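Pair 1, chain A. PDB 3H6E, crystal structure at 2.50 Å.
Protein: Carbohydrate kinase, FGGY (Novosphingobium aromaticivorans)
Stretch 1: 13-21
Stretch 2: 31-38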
# COMPACT_ATOMS: atom_id res chain seq x y z
N LEU A 13 5.87 -1.85 11.57
CA LEU A 13 5.03 -2.93 12.05
C LEU A 13 3.92 -3.25 11.05
O LEU A 13 2.75 -2.92 11.25
CB LEU A 13 4.47 -2.54 13.42
CG LEU A 13 5.65 -2.09 14.30
CD1 LEU A 13 5.23 -1.10 15.36
CD2 LEU A 13 6.37 -3.28 14.90
N GLY A 14 4.31 -3.89 9.96
CA GLY A 14 3.39 -4.25 8.90
C GLY A 14 2.48 -5.40 9.28
O GLY A 14 2.44 -5.81 10.44
N LYS A 15 1.77 -5.93 8.30
CA LYS A 15 0.78 -6.97 8.56
C LYS A 15 1.40 -8.35 8.73
O LYS A 15 0.99 -9.11 9.60
CB LYS A 15 -0.30 -6.97 7.48
CG LYS A 15 -1.54 -7.76 7.87
CD LYS A 15 -1.93 -7.48 9.32
CE LYS A 15 -3.33 -7.99 9.63
NZ LYS A 15 -3.51 -9.42 9.26
N THR A 16 2.37 -8.68 7.88
CA THR A 16 3.00 -10.00 7.94
C THR A 16 4.41 -9.93 8.54
O THR A 16 4.89 -10.91 9.13
CB THR A 16 3.05 -10.68 6.56
OG1 THR A 16 4.01 -10.03 5.72
CG2 THR A 16 1.68 -10.62 5.89
N LEU A 17 5.07 -8.79 8.40
CA LEU A 17 6.42 -8.63 8.93
C LEU A 17 6.58 -7.33 9.71
O LEU A 17 6.18 -6.27 9.25
CB LEU A 17 7.47 -8.70 7.81
CG LEU A 17 7.71 -10.07 7.17
CD1 LEU A 17 8.76 -9.96 6.07
CD2 LEU A 17 8.12 -11.09 8.22
N SER A 18 7.17 -7.44 10.89
CA SER A 18 7.55 -6.26 11.67
C SER A 18 9.06 -6.08 11.65
O SER A 18 9.81 -6.99 12.00
CB SER A 18 7.03 -6.37 13.11
OG SER A 18 7.37 -7.61 13.69
N LYS A 19 9.50 -4.91 11.21
CA LYS A 19 10.92 -4.64 11.02
C LYS A 19 11.37 -3.41 11.79
O LYS A 19 10.75 -2.35 11.68
CB LYS A 19 11.23 -4.45 9.53
CG LYS A 19 10.44 -5.36 8.61
CD LYS A 19 10.92 -5.24 7.17
CE LYS A 19 10.35 -6.35 6.29
NZ LYS A 19 10.97 -6.38 4.93
N VAL A 20 12.44 -3.54 12.55
CA VAL A 20 13.08 -2.40 13.18
C VAL A 20 14.43 -2.17 12.52
O VAL A 20 15.19 -3.12 12.31
CB VAL A 20 13.25 -2.59 14.69
CG1 VAL A 20 13.88 -1.35 15.31
CG2 VAL A 20 11.91 -2.90 15.34
N SER A 21 14.72 -0.92 12.18
CA SER A 21 15.89 -0.62 11.37
C SER A 21 16.68 0.59 11.85
O SER A 21 16.11 1.60 12.27
CB SER A 21 15.48 -0.42 9.91
OG SER A 21 14.41 0.49 9.79
N ASP A 31 21.60 -1.62 10.29
CA ASP A 31 21.12 -2.86 10.88
C ASP A 31 19.62 -3.01 10.70
O ASP A 31 18.90 -2.03 10.52
CB ASP A 31 21.47 -2.91 12.37
CG ASP A 31 21.35 -4.30 12.96
OD1 ASP A 31 21.87 -5.25 12.33
OD2 ASP A 31 20.75 -4.45 14.04
N ARG A 32 19.15 -4.26 10.75
CA ARG A 32 17.73 -4.55 10.62
C ARG A 32 17.37 -5.78 11.44
O ARG A 32 18.08 -6.78 11.43
CB ARG A 32 17.37 -4.76 9.15
CG ARG A 32 15.94 -5.20 8.90
CD ARG A 32 15.55 -4.97 7.44
NE ARG A 32 14.55 -5.92 6.97
CZ ARG A 32 14.85 -7.04 6.33
NH1 ARG A 32 16.12 -7.35 6.09
NH2 ARG A 32 13.88 -7.86 5.92
N GLN A 33 16.25 -5.69 12.15
CA GLN A 33 15.75 -6.80 12.94
C GLN A 33 14.30 -7.08 12.54
O GLN A 33 13.46 -6.19 12.58
CB GLN A 33 15.84 -6.48 14.43
CG GLN A 33 17.26 -6.46 14.97
CD GLN A 33 17.80 -7.85 15.25
OE1 GLN A 33 17.20 -8.61 16.02
NE2 GLN A 33 18.93 -8.19 14.64
N VAL A 34 14.03 -8.33 12.16
CA VAL A 34 12.70 -8.69 11.69
C VAL A 34 12.07 -9.78 12.56
O VAL A 34 12.70 -10.30 13.48
CB VAL A 34 12.72 -9.15 10.23
CG1 VAL A 34 13.64 -8.26 9.41
CG2 VAL A 34 13.16 -10.61 10.14
N ARG A 35 10.82 -10.11 12.25
CA ARG A 35 10.03 -11.01 13.08
C ARG A 35 8.61 -11.09 12.55
O ARG A 35 7.89 -10.09 12.53
CB ARG A 35 10.01 -10.50 14.51
CG ARG A 35 9.01 -11.18 15.41
CD ARG A 35 8.47 -10.20 16.43
NE ARG A 35 8.13 -10.85 17.69
CZ ARG A 35 7.24 -10.37 18.56
NH1 ARG A 35 6.60 -9.24 18.30
NH2 ARG A 35 7.00 -11.03 19.68
N PRO A 36 8.18 -12.28 12.11
CA PRO A 36 6.82 -12.44 11.59
C PRO A 36 5.80 -11.98 12.63
O PRO A 36 6.07 -12.06 13.83
CB PRO A 36 6.70 -13.95 11.36
CG PRO A 36 8.11 -14.42 11.21
CD PRO A 36 8.93 -13.55 12.11
N SER A 37 4.64 -11.52 12.17
CA SER A 37 3.59 -11.06 13.08
C SER A 37 2.54 -12.14 13.27
O SER A 37 1.74 -12.40 12.38
CB SER A 37 2.93 -9.80 12.52
OG SER A 37 3.87 -8.96 11.86
N ILE A 38 2.56 -12.79 14.43
CA ILE A 38 1.59 -13.85 14.72
C ILE A 38 0.31 -13.26 15.32
O ILE A 38 0.37 -12.35 16.15
CB ILE A 38 2.17 -14.92 15.67
CG1 ILE A 38 1.79 -14.64 17.12
CG2 ILE A 38 3.68 -15.02 15.50
CD1 ILE A 38 2.38 -15.63 18.11

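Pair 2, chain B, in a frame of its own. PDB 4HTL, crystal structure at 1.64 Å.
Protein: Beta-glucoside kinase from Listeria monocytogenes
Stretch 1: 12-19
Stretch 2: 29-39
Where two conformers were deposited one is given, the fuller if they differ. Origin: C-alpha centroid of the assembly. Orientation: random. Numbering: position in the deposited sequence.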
# COMPACT_ATOMS: atom_id res chain seq x y z
N GLY B 12 5.57 9.04 -23.07
CA GLY B 12 6.65 9.22 -22.09
C GLY B 12 6.85 10.66 -21.69
O GLY B 12 6.08 11.55 -22.10
N GLY B 13 7.87 10.89 -20.87
CA GLY B 13 8.20 12.24 -20.40
C GLY B 13 8.80 13.10 -21.49
O GLY B 13 8.52 14.29 -21.56
N THR B 14 9.60 12.50 -22.36
CA THR B 14 10.23 13.26 -23.45
C THR B 14 10.07 12.68 -24.85
O THR B 14 10.43 13.34 -25.83
CB THR B 14 11.73 13.45 -23.19
OG1 THR B 14 12.37 12.16 -23.15
CG2 THR B 14 11.96 14.19 -21.86
N ALA B 15 9.56 11.46 -24.95
CA ALA B 15 9.34 10.83 -26.24
C ALA B 15 7.98 10.14 -26.26
O ALA B 15 7.44 9.73 -25.22
CB ALA B 15 10.43 9.81 -26.54
N LEU B 16 7.42 10.04 -27.45
CA LEU B 16 6.23 9.27 -27.70
C LEU B 16 6.70 8.06 -28.47
O LEU B 16 7.30 8.22 -29.55
CB LEU B 16 5.22 10.04 -28.56
CG LEU B 16 3.97 9.27 -29.04
CD1 LEU B 16 3.05 8.82 -27.88
CD2 LEU B 16 3.18 10.07 -30.05
N LYS B 17 6.54 6.87 -27.89
CA LYS B 17 6.85 5.64 -28.59
C LYS B 17 5.60 5.07 -29.24
O LYS B 17 4.50 5.16 -28.68
CB LYS B 17 7.45 4.64 -27.62
CG LYS B 17 8.81 5.06 -27.04
CD LYS B 17 9.23 4.06 -25.96
CE LYS B 17 10.63 4.33 -25.42
NZ LYS B 17 10.85 3.70 -24.09
N MSE B 18 5.76 4.47 -30.42
CA MSE B 18 4.64 3.99 -31.20
C MSE B 18 5.06 2.67 -31.83
O MSE B 18 6.24 2.49 -32.19
CB MSE B 18 4.26 5.02 -32.29
CG MSE B 18 4.27 6.45 -31.83
SE MSE B 18 3.98 7.74 -33.29
CE MSE B 18 5.47 8.81 -32.87
N GLY B 19 4.11 1.75 -31.99
CA GLY B 19 4.41 0.49 -32.64
C GLY B 19 3.18 -0.16 -33.20
O GLY B 19 2.04 0.21 -32.86
N LEU B 29 6.68 -3.09 -36.21
CA LEU B 29 7.08 -1.75 -36.66
C LEU B 29 7.12 -0.83 -35.46
O LEU B 29 6.28 -0.94 -34.56
CB LEU B 29 6.10 -1.21 -37.74
CG LEU B 29 6.46 0.14 -38.41
CD1 LEU B 29 6.25 0.07 -39.92
CD2 LEU B 29 5.70 1.33 -37.81
N THR B 30 8.11 0.05 -35.41
CA THR B 30 8.17 1.10 -34.38
C THR B 30 8.40 2.50 -35.00
O THR B 30 8.85 2.64 -36.14
CB THR B 30 9.29 0.89 -33.38
OG1 THR B 30 10.53 0.89 -34.07
CG2 THR B 30 9.13 -0.43 -32.62
N LYS B 31 8.09 3.52 -34.21
CA LYS B 31 8.35 4.91 -34.53
C LYS B 31 8.40 5.68 -33.22
O LYS B 31 7.63 5.40 -32.30
CB LYS B 31 7.24 5.47 -35.43
CG LYS B 31 7.56 6.83 -36.06
CD LYS B 31 6.37 7.36 -36.83
CE LYS B 31 6.65 8.71 -37.47
NZ LYS B 31 5.43 9.25 -38.13
N SER B 32 9.30 6.64 -33.11
CA SER B 32 9.43 7.47 -31.92
C SER B 32 9.46 8.95 -32.35
O SER B 32 9.89 9.27 -33.47
CB SER B 32 10.72 7.07 -31.19
OG SER B 32 11.02 7.94 -30.12
N ALA B 33 8.98 9.83 -31.48
CA ALA B 33 9.01 11.27 -31.68
C ALA B 33 9.35 11.95 -30.36
O ALA B 33 8.76 11.65 -29.33
CB ALA B 33 7.66 11.76 -32.16
N GLU B 34 10.32 12.87 -30.39
CA GLU B 34 10.55 13.77 -29.27
C GLU B 34 9.34 14.69 -29.12
O GLU B 34 8.86 15.26 -30.10
CB GLU B 34 11.84 14.59 -29.47
CG GLU B 34 13.12 13.78 -29.34
CD GLU B 34 13.41 13.33 -27.91
OE1 GLU B 34 13.52 14.21 -27.02
OE2 GLU B 34 13.54 12.11 -27.66
N ILE B 35 8.83 14.81 -27.89
CA ILE B 35 7.70 15.69 -27.62
C ILE B 35 8.13 16.85 -26.74
O ILE B 35 8.74 16.65 -25.68
CB ILE B 35 6.53 14.98 -26.92
CG1 ILE B 35 5.98 13.87 -27.82
CG2 ILE B 35 5.44 15.98 -26.59
CD1 ILE B 35 5.23 14.38 -29.03
N SER B 36 7.79 18.06 -27.18
CA SER B 36 8.20 19.28 -26.51
C SER B 36 7.24 19.71 -25.39
O SER B 36 6.03 19.85 -25.62
CB SER B 36 8.34 20.40 -27.55
OG SER B 36 9.16 21.45 -27.05
N GLY B 37 7.78 19.91 -24.19
CA GLY B 37 7.02 20.46 -23.06
C GLY B 37 5.70 19.77 -22.73
O GLY B 37 4.74 20.42 -22.28
N SER B 38 5.70 18.45 -22.94
CA SER B 38 4.51 17.58 -22.85
C SER B 38 3.22 18.28 -23.28
O SER B 38 2.31 18.58 -22.50
CB SER B 38 4.42 16.89 -21.49
OG SER B 38 5.53 15.99 -21.34
N ASP B 39 3.21 18.49 -24.58
CA ASP B 39 2.18 19.14 -25.33
C ASP B 39 1.24 18.08 -25.88
O ASP B 39 1.61 17.31 -26.79
CB ASP B 39 2.92 19.91 -26.46
CG ASP B 39 2.00 20.52 -27.51
OD1 ASP B 39 0.79 20.22 -27.56
OD2 ASP B 39 2.52 21.32 -28.31
O HOH W 1 4.43 13.17 -20.54
O HOH W 2 7.73 16.91 -22.99

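Pair 1 and pair 2 share an antiparallel two-stranded arrangement preceded by a short loop. The strand axes approach to 4.7 Å in pair 1 and 4.5 Å in pair 2, with angles of 162° and 163° between their N-to-C directions, and the central backbones superpose with an RMSD of 0.6 Å. The buried surface is also similar, 559 and 595 Å².

The backbone bonding follows one pattern. T16(A) and its match T14(B) each offer a carbonyl to the opposing stretch: S37(A) N donates to T16(A) O at 3.1 Å, and I35(B) N to T14(B) O at 3.0 Å. Two residues on, S18(A) N donates to R35(A) O at 3.2 Å and L16(B) N to A33(B) O at 2.8 Å; in pair 2 A33(B) N also bonds to L16(B) O at 3.0 Å, and in pair 1 the corresponding atoms S18(A) O and R35(A) N are 3.3 Å apart. At the next such position V20(A) and Q33(A) bond reciprocally, V20(A) N to Q33(A) O and Q33(A) N to V20(A) O, both at 2.8 Å. The counterpart is less regular: K31(B) N donates to M18(B) O at 2.9 Å, but the bond from M18(B) N to K31(B) O, though 2.8 Å long, is bent to 128° and weak.

The loop before the strand is braced alike, by a weak bond from G14(A) N to L17(A) O (3.1 Å) and by one from G12(B) N to A15(B) O (2.9 Å). Glycine suits both positions, since a CB on G12(B) would clash with A15(B) O and one on G14(A) would be crowded by L17(A) O.

The clearest difference lies on the face carrying S18(A) and V20(A), matched by L16(B) and M18(B), all four buried. S18(A) works by polarity: its OG donates to R35(A) O at 2.8 Å, so this carbonyl receives both the backbone NH and the hydroxyl of one residue. L16(B) has no such group and packs instead, its CB 4.0 Å from I35(B) CG1. The position of I35(B) is held in pair 1 by S37(A), whose OG is 4.2 Å from S18(A) OG. V20(A) is compact, while the selenomethionine M18(B) extends along the opposing strand to place CE 3.7 Å from A33(B) CB. The small alanine at the R35(A) position makes a close apolar partner for that long side chain; R35(A) leads its end away and is bonded elsewhere in the structure.

On the other face, L17(A) sets CD2 4.5 Å from P36(A) CB, whereas the shorter A15(B) brings CB 4.0 Å from E34(B) OE2. K19(A) and K17(B) are both lysines, but their surroundings differ. K19(A) NZ lies 3.4 Å from R32(A) NH2, a close approach of like charges, while T30(B) occupies the position of R32(A) and K17(B) NZ is bonded elsewhere in the structure. Finally, S21(A) is matched by G19(B), which allows a near approach of G19(B) CA to L29(B) O, 3.0 Å, against 3.4 Å from S21(A) CA to D31(A) O.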